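Local coordinates for glutamate receptor kainate-like protein (Pleurobrachia bachei, PDB 4ZDM), which binds glycine in the clamshell ligand-binding domain of an ionotropic glutamate receptor subunit and probably couples that binding to opening of an ion channel, at residues Ile105-Leu116 with Phe212-Lys223; Gln140-Glu150 with Ile164-Tyr174. All blocks are in the same frame, centred on the assembly; numbering follows the deposited sequence. Where two conformers were deposited one is given.

How the interactions relate
Both contacts belong to the bilobed ligand-binding domain, reach the same sheet and are partly buried, but their chemistry differs. Interaction 1 is a long antiparallel pairing, in which strand 112-121 and the short strand 106-107 both run against strand 205-221; M111 and F219 pack on helix 40-52, F107 and L217 touch strand 94-96, and D113 and E216 lie on the more exposed side. Interaction 2, nested within the chain loop that interaction 1 closes, is a short parallel pairing. Where interaction 1 relies largely on hydrophobic and aromatic packing, its loop end gathers charged groups, R147 of the glycine pocket and a sodium site. They meet where F215 packs on N148 and L116 on P149.

Interaction 1 (Ile105-Leu116 with Phe212-Lys223); sequences IDFSLSMMDGGL and FQPFELAFGLRK. With SO4 (sulfate ion), chain C.
Two antiparallel strands that join the lobes of the clamshell meet here, M112-L116 running against P214-L221, with D106-F107 as a shorter partner of the latter. The pairing comes in two parts, with S108-M111 looping between them. At that break S108 OG stands in for a backbone acceptor: placed between the backbone N and the carbonyl carbon (chi1 73°), it takes the N-H of F219 at 3.0 Å, while S108 N donates to F219 O. A serine suits the site because its short hydroxyl stays close to its own backbone. S110 OG donates to E216 OE1 at 2.7 Å, arriving from above the carboxylate plane, and a water between S110 N and E216 OE1 gives that oxygen a second donor. D113 lies alongside E216, the two pointing the same way with D113 OD1 4.4 Å from E216 OE1, so the shared negative charge may raise the proton affinity of either.

On the apolar side, in the conformer given, M111 bends at chi3 and brings CE near F219 CE1 (3.3 Å), the two side chains crossing at about a right angle; helix 40-52 also packs on that phenylalanine. G114 leaves room for F215, whose face lies over G114 C; a side chain on G114 would clash with F215 CE2. Beyond a beta bulge, L116 sets CB over the face of F212, 3.8 Å from the ring centroid in a CH-pi contact, and sends CD2 to F215 CE1 at 3.7 Å. Such paired crossover strands are characteristic of the periplasmic-binding-protein-like fold of glutamate receptor ligand-binding domains.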
loop_
_atom_site.group_PDB
_atom_site.type_symbol
_atom_site.label_atom_id
_atom_site.label_comp_id
_atom_site.label_asym_id
_atom_site.label_seq_id
_atom_site.Cartn_x
_atom_site.Cartn_y
_atom_site.Cartn_z
ATOM N N ILE A 105 -10.711 -15.012 4.585
ATOM C CA ILE A 105 -11.024 -13.600 4.343
ATOM C C ILE A 105 -12.511 -13.374 4.576
ATOM O O ILE A 105 -13.287 -14.324 4.678
ATOM C CB ILE A 105 -10.642 -13.171 2.919
ATOM C CG1 ILE A 105 -11.444 -13.919 1.855
ATOM C CG2 ILE A 105 -9.139 -13.365 2.721
ATOM C CD1 ILE A 105 -11.381 -13.214 0.461
ATOM N N ASP A 106 -12.871 -12.114 4.673
ATOM C CA ASP A 106 -14.278 -11.691 4.721
ATOM C C ASP A 106 -14.751 -11.264 3.348
ATOM O O ASP A 106 -13.952 -10.887 2.462
ATOM C CB ASP A 106 -14.481 -10.525 5.667
ATOM C CG ASP A 106 -14.640 -10.927 7.144
ATOM O OD1 ASP A 106 -14.740 -12.131 7.460
ATOM O OD2 ASP A 106 -14.715 -9.978 7.953
ATOM N N PHE A 107 -16.055 -11.339 3.165
ATOM C CA PHE A 107 -16.740 -10.850 1.969
ATOM C C PHE A 107 -17.673 -9.733 2.377
ATOM O O PHE A 107 -18.362 -9.815 3.412
ATOM C CB PHE A 107 -17.509 -11.984 1.300
ATOM C CG PHE A 107 -16.618 -12.953 0.627
ATOM C CD1 PHE A 107 -16.034 -13.985 1.334
ATOM C CD2 PHE A 107 -16.302 -12.813 -0.689
ATOM C CE1 PHE A 107 -15.171 -14.882 0.706
ATOM C CE2 PHE A 107 -15.454 -13.686 -1.327
ATOM C CZ PHE A 107 -14.871 -14.731 -0.619
ATOM N N SER A 108 -17.688 -8.718 1.541
ATOM C CA SER A 108 -18.683 -7.660 1.693
ATOM C C SER A 108 -20.063 -8.187 1.453
ATOM O O SER A 108 -20.270 -9.274 0.928
ATOM C CB SER A 108 -18.411 -6.502 0.721
ATOM O OG SER A 108 -18.737 -6.822 -0.633
ATOM N N LEU A 109 -21.033 -7.350 1.810
ATOM C CA LEU A 109 -22.376 -7.504 1.287
ATOM C C LEU A 109 -22.271 -7.620 -0.230
ATOM O O LEU A 109 -21.480 -6.919 -0.869
ATOM C CB LEU A 109 -23.241 -6.322 1.749
ATOM C CG LEU A 109 -24.705 -6.326 1.426
ATOM C CD1 LEU A 109 -25.502 -5.731 2.649
ATOM C CD2 LEU A 109 -24.905 -5.508 0.197
ATOM N N SER A 110 -23.051 -8.527 -0.830
ATOM C CA SER A 110 -22.818 -8.882 -2.207
ATOM C C SER A 110 -23.365 -7.916 -3.205
ATOM O O SER A 110 -24.370 -7.220 -2.939
ATOM C CB SER A 110 -23.361 -10.267 -2.447
ATOM O OG SER A 110 -24.770 -10.298 -2.226
ATOM N N MET A 111 -22.721 -7.855 -4.372
ATOM C CA MET A 111 -23.209 -7.035 -5.481
ATOM C C MET A 111 -24.295 -7.758 -6.297
ATOM O O MET A 111 -25.140 -7.113 -6.907
ATOM C CB MET A 111 -22.029 -6.578 -6.377
ATOM C CG MET A 111 -21.207 -7.670 -6.980
ATOM S SD MET A 111 -19.877 -6.971 -8.003
ATOM C CE MET A 111 -18.709 -7.158 -6.661
ATOM N N MET A 112 -24.288 -9.081 -6.323
ATOM C CA MET A 112 -25.264 -9.860 -7.049
ATOM C C MET A 112 -25.043 -11.324 -6.769
ATOM O O MET A 112 -24.042 -11.711 -6.152
ATOM C CB MET A 112 -25.194 -9.595 -8.536
ATOM C CG MET A 112 -23.951 -10.076 -9.151
ATOM S SD MET A 112 -23.751 -9.555 -10.916
ATOM C CE MET A 112 -23.812 -7.857 -10.813
ATOM N N ASP A 113 -26.016 -12.145 -7.138
ATOM C CA ASP A 113 -25.921 -13.602 -7.018
ATOM C C ASP A 113 -25.499 -14.221 -8.337
ATOM O O ASP A 113 -25.961 -13.838 -9.410
ATOM C CB ASP A 113 -27.255 -14.195 -6.575
ATOM C CG ASP A 113 -27.695 -13.735 -5.213
ATOM O OD1 ASP A 113 -26.858 -13.300 -4.376
ATOM O OD2 ASP A 113 -28.919 -13.846 -4.952
ATOM N N GLY A 114 -24.612 -15.186 -8.219
ATOM C CA GLY A 114 -24.189 -15.989 -9.356
ATOM C C GLY A 114 -24.460 -17.456 -9.163
ATOM O O GLY A 114 -25.078 -17.898 -8.192
ATOM N N GLY A 115 -23.993 -18.227 -10.132
ATOM C CA GLY A 115 -24.098 -19.664 -10.071
ATOM C C GLY A 115 -23.210 -20.281 -11.154
ATOM O O GLY A 115 -22.574 -19.591 -11.908
ATOM N N LEU A 116 -23.130 -21.604 -11.170
ATOM C CA LEU A 116 -22.354 -22.289 -12.208
ATOM C C LEU A 116 -23.255 -22.687 -13.369
ATOM O O LEU A 116 -24.400 -23.089 -13.202
ATOM C CB LEU A 116 -21.674 -23.536 -11.645
ATOM C CG LEU A 116 -20.678 -23.302 -10.500
ATOM C CD1 LEU A 116 -19.995 -24.621 -10.063
ATOM C CD2 LEU A 116 -19.690 -22.232 -10.820
ATOM N N PHE A 212 -26.447 -24.242 -11.423
ATOM C CA PHE A 212 -26.274 -25.000 -10.190
ATOM C C PHE A 212 -25.265 -24.370 -9.260
ATOM O O PHE A 212 -24.441 -23.541 -9.650
ATOM C CB PHE A 212 -25.891 -26.479 -10.522
ATOM C CG PHE A 212 -24.628 -26.662 -11.317
ATOM C CD1 PHE A 212 -24.573 -26.360 -12.658
ATOM C CD2 PHE A 212 -23.505 -27.204 -10.741
ATOM C CE1 PHE A 212 -23.396 -26.553 -13.416
ATOM C CE2 PHE A 212 -22.349 -27.408 -11.511
ATOM C CZ PHE A 212 -22.308 -27.073 -12.812
ATOM N N GLN A 213 -25.323 -24.740 -7.986
ATOM C CA GLN A 213 -24.379 -24.303 -6.976
ATOM C C GLN A 213 -24.244 -22.761 -6.928
ATOM O O GLN A 213 -23.188 -22.177 -7.238
ATOM C CB GLN A 213 -23.020 -24.951 -7.168
ATOM C CG GLN A 213 -23.080 -26.489 -6.945
ATOM C CD GLN A 213 -23.436 -26.791 -5.543
ATOM O OE1 GLN A 213 -22.793 -26.286 -4.635
ATOM N NE2 GLN A 213 -24.497 -27.570 -5.336
ATOM N N PRO A 214 -25.309 -22.096 -6.495
ATOM C CA PRO A 214 -25.249 -20.634 -6.430
ATOM C C PRO A 214 -24.275 -20.119 -5.398
ATOM O O PRO A 214 -23.902 -20.798 -4.397
ATOM C CB PRO A 214 -26.685 -20.239 -6.079
ATOM C CG PRO A 214 -27.342 -21.399 -5.713
ATOM C CD PRO A 214 -26.624 -22.615 -6.133
ATOM N N PHE A 215 -23.849 -18.865 -5.598
ATOM C CA PHE A 215 -22.940 -18.200 -4.683
ATOM C C PHE A 215 -23.129 -16.697 -4.839
ATOM O O PHE A 215 -23.525 -16.242 -5.898
ATOM C CB PHE A 215 -21.447 -18.541 -4.980
ATOM C CG PHE A 215 -21.120 -18.505 -6.436
ATOM C CD1 PHE A 215 -21.299 -19.646 -7.213
ATOM C CD2 PHE A 215 -20.683 -17.358 -7.060
ATOM C CE1 PHE A 215 -21.077 -19.615 -8.579
ATOM C CE2 PHE A 215 -20.465 -17.345 -8.400
ATOM C CZ PHE A 215 -20.641 -18.463 -9.158
ATOM N N GLU A 216 -22.809 -15.963 -3.794
ATOM C CA GLU A 216 -22.737 -14.506 -3.856
ATOM C C GLU A 216 -21.453 -14.059 -4.523
ATOM O O GLU A 216 -20.430 -14.716 -4.349
ATOM C CB GLU A 216 -22.833 -13.920 -2.468
ATOM C CG GLU A 216 -24.206 -14.079 -1.827
ATOM C CD GLU A 216 -24.305 -13.318 -0.545
ATOM O OE1 GLU A 216 -25.091 -12.331 -0.485
ATOM O OE2 GLU A 216 -23.581 -13.621 0.455
ATOM N N LEU A 217 -21.502 -12.933 -5.213
ATOM C CA LEU A 217 -20.368 -12.231 -5.801
ATOM C C LEU A 217 -20.204 -10.958 -5.009
ATOM O O LEU A 217 -21.167 -10.183 -4.906
ATOM C CB LEU A 217 -20.620 -11.922 -7.279
ATOM C CG LEU A 217 -20.682 -13.183 -8.148
ATOM C CD1 LEU A 217 -21.387 -12.872 -9.458
ATOM C CD2 LEU A 217 -19.304 -13.672 -8.436
ATOM N N ALA A 218 -19.024 -10.709 -4.461
ATOM C CA ALA A 218 -18.822 -9.618 -3.513
ATOM C C ALA A 218 -17.420 -9.090 -3.593
ATOM O O ALA A 218 -16.596 -9.588 -4.367
ATOM C CB ALA A 218 -19.160 -10.137 -2.101
ATOM N N PHE A 219 -17.086 -8.099 -2.776
ATOM C CA PHE A 219 -15.703 -7.671 -2.593
ATOM C C PHE A 219 -15.084 -8.465 -1.462
ATOM O O PHE A 219 -15.770 -8.952 -0.553
ATOM C CB PHE A 219 -15.626 -6.176 -2.323
ATOM C CG PHE A 219 -16.009 -5.274 -3.501
ATOM C CD1 PHE A 219 -16.251 -5.755 -4.765
ATOM C CD2 PHE A 219 -16.056 -3.904 -3.282
ATOM C CE1 PHE A 219 -16.562 -4.852 -5.815
ATOM C CE2 PHE A 219 -16.358 -3.015 -4.326
ATOM C CZ PHE A 219 -16.604 -3.482 -5.561
ATOM N N GLY A 220 -13.757 -8.599 -1.489
ATOM C CA GLY A 220 -12.989 -9.312 -0.484
ATOM C C GLY A 220 -12.218 -8.378 0.432
ATOM O O GLY A 220 -11.605 -7.430 -0.077
ATOM N N LEU A 221 -12.215 -8.669 1.746
ATOM C CA LEU A 221 -11.543 -7.833 2.727
ATOM C C LEU A 221 -10.853 -8.718 3.720
ATOM O O LEU A 221 -11.280 -9.861 3.924
ATOM C CB LEU A 221 -12.504 -6.933 3.522
ATOM C CG LEU A 221 -13.221 -5.814 2.736
ATOM C CD1 LEU A 221 -14.376 -6.317 1.940
ATOM C CD2 LEU A 221 -13.719 -4.753 3.721
ATOM N N ARG A 222 -9.785 -8.242 4.342
ATOM C CA ARG A 222 -9.211 -8.984 5.464
ATOM C C ARG A 222 -10.221 -9.046 6.598
ATOM O O ARG A 222 -11.042 -8.158 6.783
ATOM C CB ARG A 222 -7.887 -8.340 5.945
ATOM C CG ARG A 222 -6.739 -8.539 4.986
ATOM C CD ARG A 222 -5.453 -7.933 5.542
ATOM N NE ARG A 222 -5.494 -6.483 5.606
ATOM C CZ ARG A 222 -5.236 -5.702 4.554
ATOM N NH1 ARG A 222 -4.896 -6.222 3.403
ATOM N NH2 ARG A 222 -5.336 -4.376 4.674
ATOM N N LYS A 223 -10.115 -10.113 7.391
ATOM C CA LYS A 223 -10.915 -10.187 8.612
ATOM C C LYS A 223 -10.658 -8.970 9.514
ATOM O O LYS A 223 -9.559 -8.448 9.590
ATOM C CB LYS A 223 -10.620 -11.497 9.346
ATOM C CG LYS A 223 -11.082 -12.688 8.557
ATOM C CD LYS A 223 -10.846 -13.945 9.338
ATOM C CE LYS A 223 -11.584 -15.087 8.708
ATOM N NZ LYS A 223 -11.767 -16.124 9.763
HETATM S S SO4 C . -27.483 -27.866 -7.168
HETATM O O1 SO4 C . -28.422 -28.151 -8.267
HETATM O O2 SO4 C . -26.248 -28.642 -7.404
HETATM O O3 SO4 C . -27.391 -26.391 -7.052
HETATM O O4 SO4 C . -28.006 -28.310 -5.880
HETATM O O HOH W 1 -13.628 -7.573 7.440
HETATM O O HOH W 2 -21.115 -12.017 0.147
HETATM O O HOH W 3 -25.105 -9.830 0.834
#

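Interaction 2 (Gln140-Glu150 with Ile164-Tyr174); sequences QWGVVDSRNPE and IAEDAVKVGSY. With NA (sodium ion), chain E; GLY (glycine), chain B.
W141 lies near the start of strand 140-144, paired in parallel with 169-171 in a beta-alpha-beta crossover that passes through helices 148-155 and 159-167. Its indole NE1 donates to I164 O at 2.9 Å, in the ring plane and on a carbonyl lone pair, which ties the strand to helix 159-167, while CD1 rests on A168 CB. V143 hydrogen-bonds through its N to V169 O and through its O to V171 N; its CG2 lies along the aliphatic part of K170, 3.7 Å from CD. V144 CG2 meets V171 CG2 on the other face, beta-branched residues well suited to strands. D145 turns CG anti to its N (chi1 176°), and OD1 binds sodium at 2.4 Å. R147 stretches out so that its guanidinium lies flat on Y174, planes 26° apart, with the glycine CA over the opposite face; E17 and D190 take its charge. Replacing R147 with alanine would probably leave both carboxylates without their cation and open a gap between Y174 and the ligand. N148 N donates to the ligand carboxylate. E150 OE2, in the conformer given, binds the same sodium at 2.3 Å, and a water is a further ligand. K170 NZ donates to A165 O and A168 O, leaving its CE methylene 3.4 Å from E150 OE2.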
loop_
_atom_site.group_PDB
_atom_site.type_symbol
_atom_site.label_atom_id
_atom_site.label_comp_id
_atom_site.label_asym_id
_atom_site.label_seq_id
_atom_site.Cartn_x
_atom_site.Cartn_y
_atom_site.Cartn_z
ATOM N N GLN A 140 -15.034 -33.415 -23.812
ATOM C CA GLN A 140 -14.152 -32.997 -22.731
ATOM C C GLN A 140 -14.857 -31.893 -21.939
ATOM O O GLN A 140 -15.807 -31.280 -22.406
ATOM C CB GLN A 140 -12.835 -32.444 -23.251
ATOM C CG GLN A 140 -11.949 -33.481 -23.937
ATOM C CD GLN A 140 -10.622 -32.880 -24.313
ATOM O OE1 GLN A 140 -10.512 -32.207 -25.332
ATOM N NE2 GLN A 140 -9.618 -33.065 -23.458
ATOM N N TRP A 141 -14.387 -31.652 -20.723
ATOM C CA TRP A 141 -14.855 -30.469 -20.009
ATOM C C TRP A 141 -13.710 -29.858 -19.224
ATOM O O TRP A 141 -12.700 -30.493 -18.970
ATOM C CB TRP A 141 -16.020 -30.813 -19.093
ATOM C CG TRP A 141 -15.725 -31.785 -17.984
ATOM C CD1 TRP A 141 -15.409 -31.457 -16.689
ATOM C CD2 TRP A 141 -15.760 -33.212 -18.033
ATOM N NE1 TRP A 141 -15.235 -32.584 -15.939
ATOM C CE2 TRP A 141 -15.447 -33.680 -16.744
ATOM C CE3 TRP A 141 -16.020 -34.147 -19.051
ATOM C CZ2 TRP A 141 -15.379 -35.034 -16.439
ATOM C CZ3 TRP A 141 -15.950 -35.490 -18.735
ATOM C CH2 TRP A 141 -15.652 -35.913 -17.433
ATOM N N GLY A 142 -13.866 -28.585 -18.856
ATOM C CA GLY A 142 -12.815 -27.825 -18.246
ATOM C C GLY A 142 -13.260 -26.764 -17.255
ATOM O O GLY A 142 -14.372 -26.287 -17.310
ATOM N N VAL A 143 -12.338 -26.421 -16.369
ATOM C CA VAL A 143 -12.505 -25.354 -15.377
ATOM C C VAL A 143 -11.206 -24.567 -15.317
ATOM O O VAL A 143 -10.124 -25.114 -15.645
ATOM C CB VAL A 143 -12.889 -25.903 -13.974
ATOM C CG1 VAL A 143 -14.198 -26.572 -14.022
ATOM C CG2 VAL A 143 -11.825 -26.803 -13.415
ATOM N N VAL A 144 -11.273 -23.318 -14.877
ATOM C CA VAL A 144 -10.088 -22.488 -14.654
ATOM C C VAL A 144 -9.401 -22.829 -13.349
ATOM O O VAL A 144 -10.039 -22.913 -12.309
ATOM C CB VAL A 144 -10.417 -21.012 -14.650
ATOM C CG1 VAL A 144 -9.195 -20.147 -14.598
ATOM C CG2 VAL A 144 -11.236 -20.633 -15.858
ATOM N N ASP A 145 -8.087 -22.986 -13.388
ATOM C CA ASP A 145 -7.341 -23.178 -12.155
ATOM C C ASP A 145 -7.443 -21.956 -11.265
ATOM O O ASP A 145 -7.370 -20.822 -11.734
ATOM C CB ASP A 145 -5.859 -23.438 -12.445
ATOM C CG ASP A 145 -5.029 -23.557 -11.179
ATOM O OD1 ASP A 145 -5.065 -24.636 -10.557
ATOM O OD2 ASP A 145 -4.403 -22.563 -10.783
ATOM N N SER A 146 -7.584 -22.208 -9.964
ATOM C CA SER A 146 -7.554 -21.158 -8.927
ATOM C C SER A 146 -8.666 -20.140 -9.117
ATOM O O SER A 146 -8.527 -18.976 -8.748
ATOM C CB SER A 146 -6.193 -20.467 -8.873
ATOM O OG SER A 146 -5.179 -21.396 -8.452
ATOM N N ARG A 147 -9.813 -20.592 -9.594
ATOM C CA ARG A 147 -11.004 -19.778 -9.726
ATOM C C ARG A 147 -12.139 -20.517 -9.003
ATOM O O ARG A 147 -12.035 -21.696 -8.732
ATOM C CB ARG A 147 -11.310 -19.543 -11.217
ATOM C CG ARG A 147 -12.374 -18.561 -11.513
ATOM C CD ARG A 147 -12.666 -18.545 -13.004
ATOM N NE ARG A 147 -13.863 -17.841 -13.424
ATOM C CZ ARG A 147 -13.917 -16.560 -13.698
ATOM N NH1 ARG A 147 -12.872 -15.766 -13.466
ATOM N NH2 ARG A 147 -15.064 -16.061 -14.146
ATOM N N ASN A 148 -13.201 -19.805 -8.628
ATOM C CA ASN A 148 -14.244 -20.385 -7.782
ATOM C C ASN A 148 -14.934 -21.662 -8.275
ATOM O O ASN A 148 -15.167 -22.552 -7.463
ATOM C CB ASN A 148 -15.275 -19.292 -7.536
ATOM C CG ASN A 148 -16.547 -19.802 -6.866
ATOM O OD1 ASN A 148 -16.559 -20.186 -5.698
ATOM N ND2 ASN A 148 -17.652 -19.770 -7.625
ATOM N N PRO A 149 -15.256 -21.812 -9.573
ATOM C CA PRO A 149 -15.902 -23.082 -9.933
ATOM C C PRO A 149 -15.097 -24.328 -9.556
ATOM O O PRO A 149 -15.703 -25.225 -8.988
ATOM C CB PRO A 149 -16.102 -22.961 -11.461
ATOM C CG PRO A 149 -16.210 -21.445 -11.648
ATOM C CD PRO A 149 -15.185 -20.899 -10.728
ATOM N N GLU A 150 -13.783 -24.360 -9.819
ATOM C CA GLU A 150 -12.947 -25.499 -9.462
ATOM C C GLU A 150 -13.018 -25.677 -7.948
ATOM O O GLU A 150 -13.196 -26.801 -7.489
ATOM C CB GLU A 150 -11.511 -25.282 -9.905
ATOM C CG GLU A 150 -10.567 -26.430 -9.545
ATOM C CD GLU A 150 -9.091 -26.061 -9.674
ATOM O OE1 GLU A 150 -8.651 -24.996 -9.169
ATOM O OE2 GLU A 150 -8.367 -26.870 -10.291
ATOM N N ILE A 164 -16.233 -34.363 -11.229
ATOM C CA ILE A 164 -16.200 -33.359 -12.305
ATOM C C ILE A 164 -14.930 -32.489 -12.208
ATOM O O ILE A 164 -14.269 -32.229 -13.210
ATOM C CB ILE A 164 -17.481 -32.516 -12.254
ATOM C CG1 ILE A 164 -18.708 -33.334 -12.665
ATOM C CG2 ILE A 164 -17.297 -31.262 -13.138
ATOM C CD1 ILE A 164 -18.825 -33.574 -14.159
ATOM N N ALA A 165 -14.564 -32.000 -11.017
ATOM C CA ALA A 165 -13.404 -31.132 -10.921
ATOM C C ALA A 165 -12.140 -31.920 -11.171
ATOM O O ALA A 165 -11.217 -31.423 -11.810
ATOM C CB ALA A 165 -13.359 -30.473 -9.570
ATOM N N GLU A 166 -12.113 -33.138 -10.623
ATOM C CA GLU A 166 -10.959 -34.034 -10.716
ATOM C C GLU A 166 -10.585 -34.294 -12.170
ATOM O O GLU A 166 -9.442 -34.148 -12.564
ATOM C CB GLU A 166 -11.277 -35.367 -10.004
ATOM C CG GLU A 166 -10.233 -36.479 -10.123
ATOM C CD GLU A 166 -10.712 -37.855 -9.545
ATOM O OE1 GLU A 166 -11.607 -37.908 -8.653
ATOM O OE2 GLU A 166 -10.193 -38.896 -10.009
ATOM N N ASP A 167 -11.581 -34.643 -12.958
ATOM C CA ASP A 167 -11.341 -35.064 -14.336
ATOM C C ASP A 167 -11.418 -33.931 -15.361
ATOM O O ASP A 167 -11.175 -34.117 -16.556
ATOM C CB ASP A 167 -12.325 -36.148 -14.705
ATOM C CG ASP A 167 -12.018 -37.467 -13.986
ATOM O OD1 ASP A 167 -10.889 -37.636 -13.498
ATOM O OD2 ASP A 167 -12.913 -38.299 -13.891
ATOM N N ALA A 168 -11.750 -32.731 -14.907
ATOM C CA ALA A 168 -11.753 -31.598 -15.809
ATOM C C ALA A 168 -10.362 -31.225 -16.329
ATOM O O ALA A 168 -9.375 -31.309 -15.591
ATOM C CB ALA A 168 -12.343 -30.386 -15.109
ATOM N N VAL A 169 -10.306 -30.739 -17.566
ATOM C CA VAL A 169 -9.160 -30.042 -18.071
ATOM C C VAL A 169 -8.992 -28.797 -17.220
ATOM O O VAL A 169 -10.002 -28.147 -16.933
ATOM C CB VAL A 169 -9.340 -29.653 -19.536
ATOM C CG1 VAL A 169 -8.186 -28.821 -20.030
ATOM C CG2 VAL A 169 -9.473 -30.903 -20.431
ATOM N N LYS A 170 -7.765 -28.474 -16.816
ATOM C CA LYS A 170 -7.482 -27.233 -16.081
ATOM C C LYS A 170 -6.882 -26.199 -17.008
ATOM O O LYS A 170 -5.807 -26.414 -17.590
ATOM C CB LYS A 170 -6.547 -27.501 -14.897
ATOM C CG LYS A 170 -7.027 -28.590 -13.920
ATOM C CD LYS A 170 -8.518 -28.452 -13.518
ATOM C CE LYS A 170 -8.886 -29.415 -12.427
ATOM N NZ LYS A 170 -8.757 -30.881 -12.857
ATOM N N VAL A 171 -7.614 -25.122 -17.264
ATOM C CA VAL A 171 -7.126 -24.053 -18.125
ATOM C C VAL A 171 -6.579 -22.916 -17.274
ATOM O O VAL A 171 -6.923 -22.778 -16.103
ATOM C CB VAL A 171 -8.204 -23.530 -19.131
ATOM C CG1 VAL A 171 -8.617 -24.625 -20.140
ATOM C CG2 VAL A 171 -9.441 -22.986 -18.407
ATOM N N GLY A 172 -5.718 -22.097 -17.863
ATOM C CA GLY A 172 -5.012 -21.091 -17.103
ATOM C C GLY A 172 -5.764 -19.787 -16.902
ATOM O O GLY A 172 -5.388 -18.972 -16.070
ATOM N N SER A 173 -6.821 -19.576 -17.680
ATOM C CA SER A 173 -7.586 -18.344 -17.592
ATOM C C SER A 173 -9.004 -18.570 -18.098
ATOM O O SER A 173 -9.263 -19.507 -18.843
ATOM C CB SER A 173 -6.931 -17.231 -18.399
ATOM O OG SER A 173 -6.994 -17.512 -19.781
ATOM N N TYR A 174 -9.900 -17.688 -17.683
ATOM C CA TYR A 174 -11.270 -17.649 -18.159
ATOM C C TYR A 174 -11.320 -17.548 -19.671
ATOM O O TYR A 174 -12.048 -18.291 -20.335
ATOM C CB TYR A 174 -11.960 -16.465 -17.501
ATOM C CG TYR A 174 -13.369 -16.193 -17.831
ATOM C CD1 TYR A 174 -14.374 -17.014 -17.346
ATOM C CD2 TYR A 174 -13.739 -15.031 -18.451
ATOM C CE1 TYR A 174 -15.696 -16.694 -17.555
ATOM C CE2 TYR A 174 -15.058 -14.707 -18.632
ATOM C CZ TYR A 174 -16.022 -15.548 -18.166
ATOM O OH TYR A 174 -17.374 -15.216 -18.282
HETATM NA NA NA E . -6.133 -26.755 -10.962
HETATM N N GLY B . -15.440 -14.659 -10.004
HETATM C CA GLY B . -14.361 -15.680 -10.042
HETATM C C GLY B . -13.772 -16.007 -8.715
HETATM O O GLY B . -12.952 -16.931 -8.584
HETATM O OXT GLY B . -14.090 -15.334 -7.688
HETATM O O HOH W 4 -12.347 -33.734 -19.626
HETATM O O HOH W 5 -5.105 -20.200 -13.345
HETATM O O HOH W 6 -5.649 -29.123 -9.877
#